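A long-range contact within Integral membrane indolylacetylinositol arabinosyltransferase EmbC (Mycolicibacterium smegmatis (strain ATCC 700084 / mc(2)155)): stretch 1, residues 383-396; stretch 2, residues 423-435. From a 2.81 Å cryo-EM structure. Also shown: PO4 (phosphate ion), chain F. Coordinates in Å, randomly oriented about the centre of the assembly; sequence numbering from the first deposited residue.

Stretch 1 (383-396) RPEPIIALGILLTW
Stretch 2 423-435: FSGPTGIAAVGAL

Stretch 1 is a helix from Glu385 to Trp396, entered through Arg383 and Pro384. Its phi/psi values stay near -66/-40, and backbone bonds run four residues back, from Ile388 N to Pro384 O (3.1 Å) through Trp396 N to Ile392 O (3.0 Å). Stretch 2 is less regular. Gly425 is extended at -155/177, a 3-10 segment spans Gly428 to Ala430, and a helix includes Val432 to Leu435. Gly428 N bonds to Gly425 O at 3.1 Å, Ala431 N to Gly428 O at 3.3 Å, and Leu435 N to Ala431 O at 3.0 Å.

The two stretches run side by side in the same direction. Pro384 CA lies 6.0 Å from Ser424 CA, Ile388 CA 6.1 Å from Gly428 CA, and Ile392 CA 5.9 Å from Ala431 CA. Glu385 CA and Thr427 CA are farther apart, at 8.0 Å. The contact buries 521 Å², both sides summed.

Most of the contact is van der Waals packing. Pro384, with a C-gamma endo ring, puts CB 4.0 Å from Ser424 CB and CG 4.3 Å from Gly425 CA. An ideal CB on Gly425 would be only 3.0 Å from Pro384 CG, so the bare glycine allows this fit. The CA-to-CB bond of Ile388 (chi1 m, chi2 t) points toward stretch 2. Ile388 CD1 reaches Thr427 OG1 at 3.4 Å and Gly428 N at 3.8 Å. Ile387 (chi1 m, chi2 98°) sets CG2 3.6 Å from Ser424 OG; the serine is chi1 m, and its hydroxyl is hydrogen-bonded elsewhere in the structure.

One turn on, Ile392 (chi1 m, chi2 t) leaves its backbone sideways, but its end comes nearer. Ile392 CD1 lies 4.3 Å from Ala430 CB, and Ile392 CG1 lies 4.4 Å from Ala431 CB, both apolar contacts. Farther along, Thr395 CG2 meets Ala434 CB at 3.8 Å.

Polar bonding across the stretches is slight. Thr427 (chi1 p) donates from OG1 to Glu385 OE2 at 3.4 Å, a weak hydrogen bond. Glu385 (chi1 m, chi2 m, chi3 -34°) starts away from stretch 2 and folds back to accept it.

Within stretch 1, Thr395 (chi1 m) turns OG1 back to Gly391 O at 2.6 Å, while its methyl faces Ala434. Glu385 OE2 also forms a long salt bridge with Arg383 NH2, at 4.0 Å. Arg383 is m, t, p with chi4 81°. Arg383 NH2 donates a hydrogen bond to PO4 O1 at 3.2 Å, with an N-H...acceptor angle of 153°; O1 lies at the guanidinium edge, near its plane.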

# COMPACT_ATOMS: atom_id res chain seq x y z
N ARG A 383 4.60 -21.93 14.90
CA ARG A 383 5.51 -21.47 13.86
C ARG A 383 6.97 -21.68 14.26
O ARG A 383 7.26 -21.96 15.43
CB ARG A 383 5.19 -20.00 13.57
CG ARG A 383 3.93 -19.85 12.75
CD ARG A 383 3.71 -18.46 12.24
NE ARG A 383 4.78 -18.04 11.33
CZ ARG A 383 4.84 -18.37 10.05
NH1 ARG A 383 3.91 -19.15 9.52
NH2 ARG A 383 5.84 -17.95 9.30
N PRO A 384 7.92 -21.60 13.33
CA PRO A 384 9.32 -21.78 13.70
C PRO A 384 9.98 -20.59 14.39
O PRO A 384 11.17 -20.67 14.68
CB PRO A 384 10.00 -22.07 12.36
CG PRO A 384 9.17 -21.41 11.38
CD PRO A 384 7.79 -21.58 11.85
N GLU A 385 9.25 -19.52 14.67
CA GLU A 385 9.78 -18.28 15.22
C GLU A 385 10.43 -18.41 16.62
O GLU A 385 11.51 -17.84 16.81
CB GLU A 385 8.67 -17.22 15.24
CG GLU A 385 7.98 -17.02 13.91
CD GLU A 385 8.86 -16.35 12.91
OE1 GLU A 385 9.68 -15.52 13.33
OE2 GLU A 385 8.75 -16.66 11.71
N PRO A 386 9.85 -19.13 17.61
CA PRO A 386 10.61 -19.33 18.85
C PRO A 386 11.86 -20.18 18.71
O PRO A 386 12.83 -19.96 19.44
CB PRO A 386 9.59 -20.00 19.78
CG PRO A 386 8.60 -20.58 18.92
CD PRO A 386 8.48 -19.65 17.79
N ILE A 387 11.85 -21.15 17.79
CA ILE A 387 13.02 -21.98 17.54
C ILE A 387 14.16 -21.13 17.00
O ILE A 387 15.31 -21.23 17.45
CB ILE A 387 12.68 -23.12 16.56
CG1 ILE A 387 11.68 -24.11 17.15
CG2 ILE A 387 13.92 -23.88 16.15
CD1 ILE A 387 10.25 -23.87 16.73
N ILE A 388 13.84 -20.22 16.09
CA ILE A 388 14.85 -19.36 15.48
C ILE A 388 15.36 -18.33 16.48
O ILE A 388 16.56 -18.03 16.52
CB ILE A 388 14.28 -18.72 14.20
CG1 ILE A 388 13.93 -19.81 13.20
CG2 ILE A 388 15.28 -17.81 13.56
CD1 ILE A 388 13.09 -19.33 12.07
N ALA A 389 14.47 -17.80 17.34
CA ALA A 389 14.89 -16.84 18.36
C ALA A 389 15.84 -17.48 19.38
O ALA A 389 16.92 -16.93 19.68
CB ALA A 389 13.67 -16.27 19.06
N LEU A 390 15.47 -18.65 19.90
CA LEU A 390 16.34 -19.34 20.84
C LEU A 390 17.62 -19.83 20.18
O LEU A 390 18.67 -19.85 20.83
CB LEU A 390 15.56 -20.50 21.48
CG LEU A 390 16.23 -21.29 22.59
CD1 LEU A 390 16.57 -20.39 23.75
CD2 LEU A 390 15.30 -22.39 23.05
N GLY A 391 17.58 -20.15 18.89
CA GLY A 391 18.79 -20.56 18.20
C GLY A 391 19.77 -19.43 17.97
O GLY A 391 20.98 -19.63 18.05
N ILE A 392 19.26 -18.22 17.70
CA ILE A 392 20.14 -17.05 17.57
C ILE A 392 20.80 -16.72 18.90
O ILE A 392 22.01 -16.42 18.95
CB ILE A 392 19.36 -15.86 17.00
CG1 ILE A 392 18.99 -16.11 15.54
CG2 ILE A 392 20.16 -14.59 17.05
CD1 ILE A 392 18.04 -15.10 14.99
N LEU A 393 20.05 -16.81 20.00
CA LEU A 393 20.66 -16.60 21.32
C LEU A 393 21.71 -17.65 21.64
O LEU A 393 22.79 -17.31 22.14
CB LEU A 393 19.62 -16.58 22.42
CG LEU A 393 18.89 -15.29 22.66
CD1 LEU A 393 17.99 -15.55 23.81
CD2 LEU A 393 19.89 -14.23 23.02
N LEU A 394 21.43 -18.92 21.39
CA LEU A 394 22.40 -19.95 21.72
C LEU A 394 23.62 -19.91 20.81
O LEU A 394 24.73 -20.24 21.25
CB LEU A 394 21.76 -21.33 21.68
CG LEU A 394 20.73 -21.59 22.77
CD1 LEU A 394 20.11 -22.95 22.56
CD2 LEU A 394 21.36 -21.50 24.13
N THR A 395 23.46 -19.45 19.56
CA THR A 395 24.60 -19.25 18.68
C THR A 395 25.51 -18.15 19.20
O THR A 395 26.74 -18.33 19.29
CB THR A 395 24.13 -18.93 17.27
OG1 THR A 395 23.27 -19.97 16.81
CG2 THR A 395 25.29 -18.83 16.33
N TRP A 396 24.93 -17.00 19.59
CA TRP A 396 25.74 -15.91 20.12
C TRP A 396 26.39 -16.28 21.44
O TRP A 396 27.54 -15.90 21.70
CB TRP A 396 24.90 -14.65 20.30
CG TRP A 396 25.70 -13.47 20.76
CD1 TRP A 396 26.57 -12.74 20.03
CD2 TRP A 396 25.74 -12.92 22.08
NE1 TRP A 396 27.13 -11.75 20.79
CE2 TRP A 396 26.64 -11.84 22.06
CE3 TRP A 396 25.10 -13.24 23.28
CZ2 TRP A 396 26.91 -11.07 23.18
CZ3 TRP A 396 25.38 -12.48 24.39
CH2 TRP A 396 26.28 -11.41 24.34
N PHE A 423 17.49 -24.05 8.79
CA PHE A 423 16.55 -24.86 8.04
C PHE A 423 15.28 -25.17 8.83
O PHE A 423 14.64 -26.20 8.59
CB PHE A 423 17.21 -26.16 7.58
CG PHE A 423 18.27 -25.95 6.56
CD1 PHE A 423 17.94 -25.71 5.24
CD2 PHE A 423 19.60 -25.99 6.92
CE1 PHE A 423 18.91 -25.51 4.30
CE2 PHE A 423 20.58 -25.79 5.98
CZ PHE A 423 20.24 -25.55 4.67
N SER A 424 14.91 -24.31 9.77
CA SER A 424 13.62 -24.44 10.42
C SER A 424 12.51 -23.90 9.55
O SER A 424 11.46 -24.54 9.40
CB SER A 424 13.63 -23.70 11.76
OG SER A 424 14.57 -24.27 12.65
N GLY A 425 12.72 -22.73 8.97
CA GLY A 425 11.81 -22.16 8.02
C GLY A 425 12.58 -21.21 7.13
O GLY A 425 13.78 -20.99 7.33
N PRO A 426 11.92 -20.61 6.14
CA PRO A 426 12.61 -19.66 5.26
C PRO A 426 13.00 -18.37 5.94
O PRO A 426 13.87 -17.65 5.43
CB PRO A 426 11.59 -19.41 4.14
CG PRO A 426 10.69 -20.58 4.19
CD PRO A 426 10.58 -20.95 5.62
N THR A 427 12.40 -18.06 7.09
CA THR A 427 12.77 -16.91 7.90
C THR A 427 14.00 -17.17 8.75
O THR A 427 14.47 -16.25 9.43
CB THR A 427 11.61 -16.52 8.80
OG1 THR A 427 11.35 -17.57 9.74
CG2 THR A 427 10.38 -16.31 7.97
N GLY A 428 14.55 -18.38 8.72
CA GLY A 428 15.75 -18.72 9.46
C GLY A 428 17.02 -18.14 8.91
O GLY A 428 18.09 -18.38 9.49
N ILE A 429 16.95 -17.37 7.83
CA ILE A 429 18.12 -16.72 7.24
C ILE A 429 18.64 -15.58 8.11
O ILE A 429 19.73 -15.07 7.86
CB ILE A 429 17.73 -16.25 5.82
CG1 ILE A 429 18.96 -16.03 4.93
CG2 ILE A 429 16.90 -14.99 5.87
CD1 ILE A 429 18.63 -15.83 3.49
N ALA A 430 17.91 -15.19 9.15
CA ALA A 430 18.40 -14.19 10.09
C ALA A 430 19.53 -14.70 10.97
O ALA A 430 20.19 -13.90 11.63
CB ALA A 430 17.25 -13.69 10.96
N ALA A 431 19.79 -16.01 11.00
CA ALA A 431 20.92 -16.54 11.76
C ALA A 431 22.26 -16.33 11.07
O ALA A 431 23.30 -16.59 11.68
CB ALA A 431 20.72 -18.03 12.03
N VAL A 432 22.26 -15.83 9.83
CA VAL A 432 23.53 -15.56 9.17
C VAL A 432 24.22 -14.35 9.77
O VAL A 432 25.43 -14.19 9.58
CB VAL A 432 23.37 -15.39 7.65
CG1 VAL A 432 22.60 -16.56 7.05
CG2 VAL A 432 22.77 -14.04 7.29
N GLY A 433 23.51 -13.51 10.52
CA GLY A 433 24.17 -12.45 11.25
C GLY A 433 25.06 -12.98 12.35
O GLY A 433 26.24 -12.62 12.45
N ALA A 434 24.52 -13.89 13.18
CA ALA A 434 25.31 -14.53 14.21
C ALA A 434 26.37 -15.45 13.63
O ALA A 434 27.37 -15.72 14.31
CB ALA A 434 24.40 -15.31 15.16
N LEU A 435 26.17 -15.94 12.41
CA LEU A 435 27.24 -16.70 11.76
C LEU A 435 28.35 -15.82 11.20
O LEU A 435 29.52 -16.18 11.30
CB LEU A 435 26.65 -17.58 10.65
CG LEU A 435 25.81 -18.77 11.14
CD1 LEU A 435 25.16 -19.48 9.97
CD2 LEU A 435 26.68 -19.74 11.91
P PO4 F . 6.25 -18.66 5.29
O1 PO4 F . 6.86 -19.25 6.53
O2 PO4 F . 5.00 -17.89 5.66
O3 PO4 F . 7.25 -17.73 4.65
O4 PO4 F . 5.90 -19.75 4.31